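Local coordinates for protein butyrophilin subfamily 1 member A1 (Bos taurus, PDB 4HH8) that may act in the secretion of milk-fat droplets and restrain the proliferation of activated T cells, and is seen here as its two extracellular immunoglobulin domains, at residues Glu145-Thr151 with Arg189-Arg195; Leu130-Ile136 with Gln213-Val219. The protein carries 1 engineered substitution. One frame throughout, in Å; residues are numbered along the deposited sequence.

Both contacts belong to the second, membrane-proximal immunoglobulin domain, and together they illustrate the two ways a beta sandwich is held. Contact 1 lies within one sheet, where neighbouring strands 146-155 and 186-194 share backbone hydrogen bonds; its inward face (I146, L148, C150, A190, V192, I194) is fully buried. Contact 2 runs between the sheets at the sandwich margin: no backbone-to-backbone hydrogen bond crosses it, and side chains make nearly all of it, K215 reaching a main-chain carbonyl as well as a carboxylate. Here only G131, P134 and I136 are buried, beside partly exposed valines and a K215-D133 end at the surface. The contacts touch, strand 135-140 pairing with 146-155: I136 packs on L148, P134 on C150.

Contact 1. Residues Glu145-Thr151 with Arg189-Arg195; sequences EIQLECT and RASVIIR
Two extended segments run antiparallel, the axes of strands 146-151 and 189-194 coming within 4.6 Å at 161° between their N-to-C directions. The register is unbroken: I146 faces I194, L148 faces V192 and C150 faces A190 as hydrogen-bonded pairs (CA-CA 5.1 to 5.4 Å), while Q147-I193, E149-S191 and T151-R189 are the tighter non-hydrogen-bonded pairs (4.4 to 4.7 Å). Bonds run from I194 N to I146 O (2.7 Å), L148 N to V192 O (2.9 Å), V192 N to L148 O (3.0 Å), C150 N to A190 O (2.7 Å) and A190 N to C150 O (2.8 Å). Between them CA-H...O contacts fill in, the shortest from S191 CA to L148 O at 3.1 Å. This is the central B-E strand pair of the immunoglobulin sandwich, in the sheet ordered A-B-E-D; C150, with chi1 t, sends its sulfur across to C204 of the opposite sheet, forming the domain's disulfide beside W163. On that inward face L148 (m, t) brings CB to 4.0 Å from V192 CG1 and CD1 to 3.9 Å from I194 CG1. I146 CB sits 4.2 Å from I194 CB. The other face is mostly polar: S191 OG gives a weak bond to L148 O (3.5 Å), and fully extended E149 places OE2 3.2 Å from R189 CD but 4.1 Å from R189 NH1, beyond salt-bridge range. Past the end of the paired strands, E145 reaches over so that its OE2 makes a salt bridge with R195 NE at 3.3 Å.

Contact 2. Residues Leu130-Ile136 with Gln213-Val219; sequences LGSDPHI and QEKEVEV
L130-I136 is an irregular extended chain that becomes strand only at H135, running nearly parallel (11° end to end) to the regular strand Q213-V219, with D133 CA 6.5 Å from K215 CA and P134 CA 5.9 Å from V217 CA. K215, m at chi1 and t through the rest, stretches its full length across the gap: its NZ donates to G131 O at 2.9 Å and meets D133 OD1 at 3.2 Å in a salt bridge, the carboxylate being swung in by chi1 m. Here the start of the A strand approaches the G strand of the facing sheet, closing one edge of the immunoglobulin sandwich where the chain comes in from the N-terminal immunoglobulin domain. Deeper in, P134 CD rests 3.6 Å from K215 CB and P134 CB 3.8 Å from V217 CG1. V217, chi1 p, also offers CG1 to I136 CG1 (3.6 Å), and I136 (m, t) extends CD1 to within 3.9 Å of V219 CG1. At the outer end, L130 CD2 lies 3.6 Å from Q213 OE1.

Contact 1. Residues Glu145-Thr151 with Arg189-Arg195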
ATOM      1  N   GLU A 145      -6.809  -1.100 -39.326  1.00 65.92           N
ATOM      2  CA  GLU A 145      -6.811  -1.510 -37.903  1.00 64.27           C
ATOM      3  C   GLU A 145      -5.858  -0.693 -37.029  1.00 61.78           C
ATOM      4  O   GLU A 145      -4.657  -0.599 -37.316  1.00 61.48           O
ATOM      5  CB  GLU A 145      -6.513  -3.007 -37.748  1.00 64.91           C
ATOM      6  CG  GLU A 145      -7.765  -3.847 -37.496  1.00 67.65           C
ATOM      7  CD  GLU A 145      -7.464  -5.312 -37.186  1.00 71.41           C
ATOM      8  OE1 GLU A 145      -6.264  -5.677 -37.064  1.00 72.81           O
ATOM      9  OE2 GLU A 145      -8.436  -6.098 -37.069  1.00 73.24           O
ATOM     10  N   ILE A 146      -6.423  -0.129 -35.958  1.00 58.73           N
ATOM     11  CA  ILE A 146      -5.707   0.728 -34.995  1.00 55.80           C
ATOM     12  C   ILE A 146      -5.300  -0.018 -33.691  1.00 53.52           C
ATOM     13  O   ILE A 146      -6.135  -0.629 -33.026  1.00 52.66           O
ATOM     14  CB  ILE A 146      -6.559   1.993 -34.630  1.00 55.56           C
ATOM     15  CG1 ILE A 146      -7.245   2.558 -35.877  1.00 56.63           C
ATOM     16  CG2 ILE A 146      -5.722   3.040 -33.884  1.00 55.45           C
ATOM     17  CD1 ILE A 146      -7.543   4.053 -35.833  1.00 58.33           C
ATOM     18  N   GLN A 147      -4.015   0.051 -33.349  1.00 50.61           N
ATOM     19  CA  GLN A 147      -3.479  -0.521 -32.113  1.00 47.89           C
ATOM     20  C   GLN A 147      -3.200   0.604 -31.136  1.00 44.83           C
ATOM     21  O   GLN A 147      -2.490   1.558 -31.467  1.00 44.78           O
ATOM     22  CB  GLN A 147      -2.162  -1.268 -32.364  1.00 48.63           C
ATOM     23  CG  GLN A 147      -2.145  -2.234 -33.550  1.00 52.77           C
ATOM     24  CD  GLN A 147      -0.742  -2.428 -34.151  1.00 57.91           C
ATOM     25  OE1 GLN A 147       0.080  -1.496 -34.189  1.00 59.56           O
ATOM     26  NE2 GLN A 147      -0.476  -3.637 -34.638  1.00 58.24           N
ATOM     27  N   LEU A 148      -3.754   0.513 -29.937  1.00 40.80           N
ATOM     28  CA  LEU A 148      -3.479   1.509 -28.917  1.00 37.70           C
ATOM     29  C   LEU A 148      -2.648   0.888 -27.813  1.00 36.58           C
ATOM     30  O   LEU A 148      -2.891  -0.257 -27.425  1.00 36.32           O
ATOM     31  CB  LEU A 148      -4.769   2.071 -28.327  1.00 36.75           C
ATOM     32  CG  LEU A 148      -5.834   2.668 -29.261  1.00 38.14           C
ATOM     33  CD1 LEU A 148      -7.021   3.109 -28.427  1.00 35.10           C
ATOM     34  CD2 LEU A 148      -5.311   3.904 -30.115  1.00 36.59           C
ATOM     35  N   GLU A 149      -1.701   1.651 -27.278  1.00 34.66           N
ATOM     36  CA  GLU A 149      -0.973   1.208 -26.122  1.00 33.99           C
ATOM     37  C   GLU A 149      -1.078   2.211 -25.022  1.00 32.25           C
ATOM     38  O   GLU A 149      -0.736   3.349 -25.207  1.00 32.67           O
ATOM     39  CB  GLU A 149       0.494   0.943 -26.431  1.00 34.54           C
ATOM     40  CG  GLU A 149       1.188   0.364 -25.211  1.00 36.99           C
ATOM     41  CD  GLU A 149       2.680   0.142 -25.385  1.00 42.26           C
ATOM     42  OE1 GLU A 149       3.447   1.124 -25.555  1.00 42.67           O
ATOM     43  OE2 GLU A 149       3.083  -1.041 -25.324  1.00 48.14           O
ATOM     44  N   CYS A 150      -1.551   1.781 -23.860  1.00 31.10           N
ATOM     45  CA  CYS A 150      -1.711   2.687 -22.725  1.00 30.19           C
ATOM     46  C   CYS A 150      -0.651   2.368 -21.693  1.00 29.92           C
ATOM     47  O   CYS A 150      -0.417   1.203 -21.320  1.00 30.58           O
ATOM     48  CB  CYS A 150      -3.111   2.576 -22.119  1.00 29.38           C
ATOM     49  SG  CYS A 150      -3.437   3.622 -20.684  1.00 30.83           S
ATOM     50  N   THR A 151      -0.044   3.419 -21.196  1.00 29.14           N
ATOM     51  CA  THR A 151       1.173   3.308 -20.430  1.00 29.34           C
ATOM     52  C   THR A 151       1.081   4.189 -19.179  1.00 28.01           C
ATOM     53  O   THR A 151       0.481   5.236 -19.219  1.00 27.46           O
ATOM     54  CB  THR A 151       2.300   3.682 -21.392  1.00 30.15           C
ATOM     55  OG1 THR A 151       2.884   2.471 -21.936  1.00 33.15           O
ATOM     56  CG2 THR A 151       3.289   4.546 -20.751  1.00 33.46           C
ATOM     57  N   ARG A 189       1.653  -1.540 -18.923  1.00 27.08           N
ATOM     58  CA  ARG A 189       1.450  -1.357 -20.351  1.00 29.91           C
ATOM     59  C   ARG A 189       0.221  -2.187 -20.767  1.00 28.67           C
ATOM     60  O   ARG A 189       0.120  -3.347 -20.434  1.00 28.72           O
ATOM     61  CB  ARG A 189       2.674  -1.870 -21.118  1.00 30.81           C
ATOM     62  CG  ARG A 189       3.811  -0.889 -21.231  1.00 39.34           C
ATOM     63  CD  ARG A 189       4.655  -1.195 -22.508  1.00 49.03           C
ATOM     64  NE  ARG A 189       6.076  -0.868 -22.320  1.00 57.39           N
ATOM     65  CZ  ARG A 189       7.083  -1.369 -23.050  1.00 61.79           C
ATOM     66  NH1 ARG A 189       6.843  -2.223 -24.052  1.00 62.64           N
ATOM     67  NH2 ARG A 189       8.344  -1.021 -22.777  1.00 62.15           N
ATOM     68  N   ALA A 190      -0.693  -1.616 -21.521  1.00 28.51           N
ATOM     69  CA  ALA A 190      -1.774  -2.416 -22.044  1.00 27.87           C
ATOM     70  C   ALA A 190      -2.091  -2.036 -23.474  1.00 28.44           C
ATOM     71  O   ALA A 190      -2.099  -0.865 -23.806  1.00 28.26           O
ATOM     72  CB  ALA A 190      -2.986  -2.261 -21.172  1.00 27.02           C
ATOM     73  N   SER A 191      -2.405  -3.035 -24.287  1.00 29.51           N
ATOM     74  CA  SER A 191      -2.683  -2.851 -25.699  1.00 31.51           C
ATOM     75  C   SER A 191      -4.016  -3.375 -26.084  1.00 31.95           C
ATOM     76  O   SER A 191      -4.458  -4.385 -25.550  1.00 32.58           O
ATOM     77  CB  SER A 191      -1.663  -3.560 -26.571  1.00 30.60           C
ATOM     78  OG  SER A 191      -0.548  -2.703 -26.642  1.00 37.40           O
ATOM     79  N   VAL A 192      -4.619  -2.717 -27.063  1.00 32.44           N
ATOM     80  CA  VAL A 192      -5.912  -3.094 -27.538  1.00 34.49           C
ATOM     81  C   VAL A 192      -5.878  -2.884 -29.067  1.00 37.19           C
ATOM     82  O   VAL A 192      -5.083  -2.077 -29.587  1.00 38.04           O
ATOM     83  CB  VAL A 192      -6.942  -2.262 -26.751  1.00 33.82           C
ATOM     84  CG1 VAL A 192      -7.246  -0.887 -27.378  1.00 33.04           C
ATOM     85  CG2 VAL A 192      -8.101  -3.032 -26.347  1.00 34.14           C
ATOM     86  N   ILE A 193      -6.675  -3.643 -29.798  1.00 39.18           N
ATOM     87  CA  ILE A 193      -6.829  -3.386 -31.234  1.00 41.08           C
ATOM     88  C   ILE A 193      -8.255  -2.868 -31.458  1.00 42.79           C
ATOM     89  O   ILE A 193      -9.213  -3.532 -31.101  1.00 41.46           O
ATOM     90  CB  ILE A 193      -6.492  -4.633 -32.069  1.00 40.75           C
ATOM     91  CG1 ILE A 193      -5.006  -4.995 -31.863  1.00 40.24           C
ATOM     92  CG2 ILE A 193      -6.772  -4.370 -33.539  1.00 41.09           C
ATOM     93  CD1 ILE A 193      -4.574  -6.287 -32.504  1.00 42.96           C
ATOM     94  N   ILE A 194      -8.381  -1.647 -31.980  1.00 46.11           N
ATOM     95  CA  ILE A 194      -9.692  -1.070 -32.302  1.00 49.61           C
ATOM     96  C   ILE A 194     -10.170  -1.572 -33.663  1.00 52.88           C
ATOM     97  O   ILE A 194      -9.510  -1.318 -34.676  1.00 53.04           O
ATOM     98  CB  ILE A 194      -9.656   0.481 -32.308  1.00 49.49           C
ATOM     99  CG1 ILE A 194      -9.101   1.028 -30.990  1.00 48.04           C
ATOM    100  CG2 ILE A 194     -11.044   1.056 -32.624  1.00 48.85           C
ATOM    101  CD1 ILE A 194      -9.843   0.588 -29.722  1.00 45.86           C
ATOM    102  N   ARG A 195     -11.278  -2.323 -33.681  1.00 57.03           N
ATOM    103  CA  ARG A 195     -11.900  -2.766 -34.955  1.00 61.28           C
ATOM    104  C   ARG A 195     -13.267  -2.107 -35.130  1.00 63.59           C
ATOM    105  O   ARG A 195     -14.278  -2.611 -34.637  1.00 64.64           O
ATOM    106  CB  ARG A 195     -12.032  -4.297 -35.039  1.00 61.28           C
ATOM    107  CG  ARG A 195     -10.706  -5.057 -35.093  1.00 62.68           C
ATOM    108  CD  ARG A 195     -10.917  -6.501 -34.644  1.00 63.34           C
ATOM    109  NE  ARG A 195      -9.686  -7.206 -34.267  1.00 63.32           N
ATOM    110  CZ  ARG A 195      -9.239  -7.307 -33.016  1.00 61.23           C
ATOM    111  NH1 ARG A 195      -9.898  -6.710 -32.025  1.00 60.49           N
ATOM    112  NH2 ARG A 195      -8.139  -7.990 -32.761  1.00 57.94           N
TER

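Contact 2. Residues Leu130-Ile136 with Gln213-Val219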
ATOM      1  N   LEU A 130       0.049   5.902  -6.119  1.00 32.02           N
ATOM      2  CA  LEU A 130      -0.696   6.306  -7.264  1.00 33.95           C
ATOM      3  C   LEU A 130       0.286   6.748  -8.328  1.00 34.39           C
ATOM      4  O   LEU A 130       1.170   7.539  -8.035  1.00 35.38           O
ATOM      5  CB  LEU A 130      -1.489   7.489  -6.814  1.00 34.33           C
ATOM      6  CG  LEU A 130      -2.611   7.965  -7.675  1.00 38.37           C
ATOM      7  CD1 LEU A 130      -3.789   6.995  -7.560  1.00 38.55           C
ATOM      8  CD2 LEU A 130      -2.806   9.207  -6.873  1.00 40.50           C
ATOM      9  N   GLY A 131       0.142   6.244  -9.548  1.00 34.57           N
ATOM     10  CA  GLY A 131       1.139   6.505 -10.600  1.00 33.94           C
ATOM     11  C   GLY A 131       0.896   7.708 -11.475  1.00 33.40           C
ATOM     12  O   GLY A 131       0.089   8.570 -11.132  1.00 33.15           O
ATOM     13  N   SER A 132       1.586   7.748 -12.616  1.00 33.31           N
ATOM     14  CA  SER A 132       1.608   8.907 -13.511  1.00 32.97           C
ATOM     15  C   SER A 132       0.368   8.986 -14.368  1.00 33.93           C
ATOM     16  O   SER A 132      -0.288   7.949 -14.589  1.00 34.28           O
ATOM     17  CB  SER A 132       2.802   8.801 -14.459  1.00 33.14           C
ATOM     18  OG  SER A 132       2.767   7.570 -15.169  1.00 30.32           O
ATOM     19  N   ASP A 133       0.070  10.192 -14.871  1.00 33.73           N
ATOM     20  CA  ASP A 133      -0.931  10.405 -15.916  1.00 35.13           C
ATOM     21  C   ASP A 133      -0.752   9.412 -17.058  1.00 35.38           C
ATOM     22  O   ASP A 133       0.323   9.369 -17.680  1.00 36.11           O
ATOM     23  CB  ASP A 133      -0.866  11.827 -16.492  1.00 35.87           C
ATOM     24  CG  ASP A 133      -1.362  12.897 -15.521  1.00 39.60           C
ATOM     25  OD1 ASP A 133      -1.541  12.641 -14.319  1.00 42.88           O
ATOM     26  OD2 ASP A 133      -1.552  14.041 -15.964  1.00 48.44           O
ATOM     27  N   PRO A 134      -1.790   8.585 -17.334  1.00 34.83           N
ATOM     28  CA  PRO A 134      -1.669   7.555 -18.397  1.00 33.85           C
ATOM     29  C   PRO A 134      -1.497   8.173 -19.766  1.00 33.72           C
ATOM     30  O   PRO A 134      -1.891   9.307 -19.979  1.00 33.49           O
ATOM     31  CB  PRO A 134      -2.985   6.778 -18.324  1.00 32.93           C
ATOM     32  CG  PRO A 134      -3.898   7.597 -17.407  1.00 35.37           C
ATOM     33  CD  PRO A 134      -2.997   8.420 -16.518  1.00 34.25           C
ATOM     34  N   HIS A 135      -0.935   7.410 -20.691  1.00 33.65           N
ATOM     35  CA  HIS A 135      -0.690   7.917 -22.005  1.00 33.77           C
ATOM     36  C   HIS A 135      -1.075   6.885 -23.020  1.00 33.83           C
ATOM     37  O   HIS A 135      -0.753   5.705 -22.865  1.00 33.48           O
ATOM     38  CB  HIS A 135       0.796   8.233 -22.193  1.00 33.98           C
ATOM     39  CG  HIS A 135       1.091   8.821 -23.530  1.00 33.60           C
ATOM     40  ND1 HIS A 135       1.566   8.072 -24.580  1.00 33.95           N
ATOM     41  CD2 HIS A 135       0.885  10.064 -24.014  1.00 33.30           C
ATOM     42  CE1 HIS A 135       1.670   8.838 -25.647  1.00 31.49           C
ATOM     43  NE2 HIS A 135       1.239  10.041 -25.337  1.00 32.68           N
ATOM     44  N   ILE A 136      -1.724   7.325 -24.079  1.00 34.12           N
ATOM     45  CA  ILE A 136      -2.029   6.416 -25.172  1.00 35.82           C
ATOM     46  C   ILE A 136      -1.218   6.711 -26.438  1.00 37.89           C
ATOM     47  O   ILE A 136      -1.245   7.810 -26.959  1.00 37.90           O
ATOM     48  CB  ILE A 136      -3.566   6.379 -25.504  1.00 34.85           C
ATOM     49  CG1 ILE A 136      -4.361   5.794 -24.337  1.00 32.64           C
ATOM     50  CG2 ILE A 136      -3.805   5.534 -26.718  1.00 34.11           C
ATOM     51  CD1 ILE A 136      -5.922   6.027 -24.459  1.00 31.53           C
ATOM     52  N   GLN A 213      -8.905   4.984  -6.342  1.00 34.91           N
ATOM     53  CA  GLN A 213      -8.562   6.184  -7.113  1.00 34.98           C
ATOM     54  C   GLN A 213      -8.038   5.817  -8.507  1.00 34.60           C
ATOM     55  O   GLN A 213      -7.247   4.882  -8.658  1.00 35.03           O
ATOM     56  CB  GLN A 213      -7.511   7.032  -6.388  1.00 34.83           C
ATOM     57  CG  GLN A 213      -7.909   7.551  -4.991  1.00 37.33           C
ATOM     58  CD  GLN A 213      -6.794   8.351  -4.321  1.00 42.11           C
ATOM     59  OE1 GLN A 213      -5.705   8.489  -4.870  1.00 47.62           O
ATOM     60  NE2 GLN A 213      -7.062   8.883  -3.129  1.00 45.31           N
ATOM     61  N   GLU A 214      -8.451   6.570  -9.519  1.00 32.94           N
ATOM     62  CA  GLU A 214      -7.990   6.296 -10.851  1.00 31.82           C
ATOM     63  C   GLU A 214      -7.647   7.552 -11.605  1.00 31.74           C
ATOM     64  O   GLU A 214      -8.083   8.654 -11.218  1.00 31.43           O
ATOM     65  CB  GLU A 214      -9.055   5.530 -11.634  1.00 31.23           C
ATOM     66  CG  GLU A 214     -10.305   6.320 -11.945  1.00 31.43           C
ATOM     67  CD  GLU A 214     -11.442   5.415 -12.442  1.00 33.99           C
ATOM     68  OE1 GLU A 214     -12.000   5.699 -13.516  1.00 33.76           O
ATOM     69  OE2 GLU A 214     -11.756   4.407 -11.773  1.00 33.71           O
ATOM     70  N   LYS A 215      -6.909   7.363 -12.704  1.00 31.14           N
ATOM     71  CA  LYS A 215      -6.648   8.414 -13.683  1.00 32.36           C
ATOM     72  C   LYS A 215      -6.971   7.863 -15.028  1.00 33.53           C
ATOM     73  O   LYS A 215      -6.896   6.649 -15.229  1.00 33.77           O
ATOM     74  CB  LYS A 215      -5.191   8.889 -13.679  1.00 31.64           C
ATOM     75  CG  LYS A 215      -4.736   9.485 -12.380  1.00 30.70           C
ATOM     76  CD  LYS A 215      -3.282   9.913 -12.524  1.00 32.76           C
ATOM     77  CE  LYS A 215      -2.696  10.465 -11.235  1.00 31.83           C
ATOM     78  NZ  LYS A 215      -1.339  11.009 -11.527  1.00 35.30           N
ATOM     79  N   GLU A 216      -7.366   8.746 -15.947  1.00 35.00           N
ATOM     80  CA  GLU A 216      -7.713   8.296 -17.279  1.00 36.66           C
ATOM     81  C   GLU A 216      -7.201   9.237 -18.330  1.00 37.38           C
ATOM     82  O   GLU A 216      -6.800  10.378 -18.043  1.00 36.57           O
ATOM     83  CB  GLU A 216      -9.226   8.096 -17.442  1.00 37.87           C
ATOM     84  CG  GLU A 216      -9.974   9.346 -17.818  1.00 40.20           C
ATOM     85  CD  GLU A 216     -11.463   9.124 -17.848  1.00 44.59           C
ATOM     86  OE1 GLU A 216     -12.019   8.647 -16.834  1.00 49.28           O
ATOM     87  OE2 GLU A 216     -12.081   9.463 -18.874  1.00 46.98           O
ATOM     88  N   VAL A 217      -7.181   8.721 -19.552  1.00 38.11           N
ATOM     89  CA  VAL A 217      -6.747   9.490 -20.687  1.00 39.32           C
ATOM     90  C   VAL A 217      -7.642   9.079 -21.842  1.00 40.57           C
ATOM     91  O   VAL A 217      -7.965   7.903 -22.019  1.00 39.52           O
ATOM     92  CB  VAL A 217      -5.231   9.290 -20.992  1.00 38.34           C
ATOM     93  CG1 VAL A 217      -4.939   7.846 -21.438  1.00 36.38           C
ATOM     94  CG2 VAL A 217      -4.737  10.312 -22.030  1.00 38.39           C
ATOM     95  N   GLU A 218      -8.068  10.068 -22.595  1.00 43.43           N
ATOM     96  CA  GLU A 218      -8.944   9.841 -23.733  1.00 47.14           C
ATOM     97  C   GLU A 218      -8.141  10.109 -24.992  1.00 48.35           C
ATOM     98  O   GLU A 218      -7.317  10.995 -25.010  1.00 48.67           O
ATOM     99  CB  GLU A 218     -10.144  10.787 -23.611  1.00 47.54           C
ATOM    100  CG  GLU A 218     -11.262  10.594 -24.628  1.00 50.76           C
ATOM    101  CD  GLU A 218     -12.616  10.956 -24.044  1.00 55.28           C
ATOM    102  OE1 GLU A 218     -12.645  11.660 -23.004  1.00 54.69           O
ATOM    103  OE2 GLU A 218     -13.652  10.509 -24.605  1.00 58.47           O
ATOM    104  N   VAL A 219      -8.335   9.315 -26.029  1.00 51.13           N
ATOM    105  CA  VAL A 219      -7.728   9.628 -27.313  1.00 53.68           C
ATOM    106  C   VAL A 219      -8.807   9.670 -28.402  1.00 55.61           C
ATOM    107  O   VAL A 219      -9.965   9.394 -28.132  1.00 56.26           O
ATOM    108  CB  VAL A 219      -6.567   8.670 -27.661  1.00 53.63           C
ATOM    109  CG1 VAL A 219      -7.081   7.263 -27.976  1.00 53.91           C
ATOM    110  CG2 VAL A 219      -5.735   9.231 -28.810  1.00 53.99           C
TER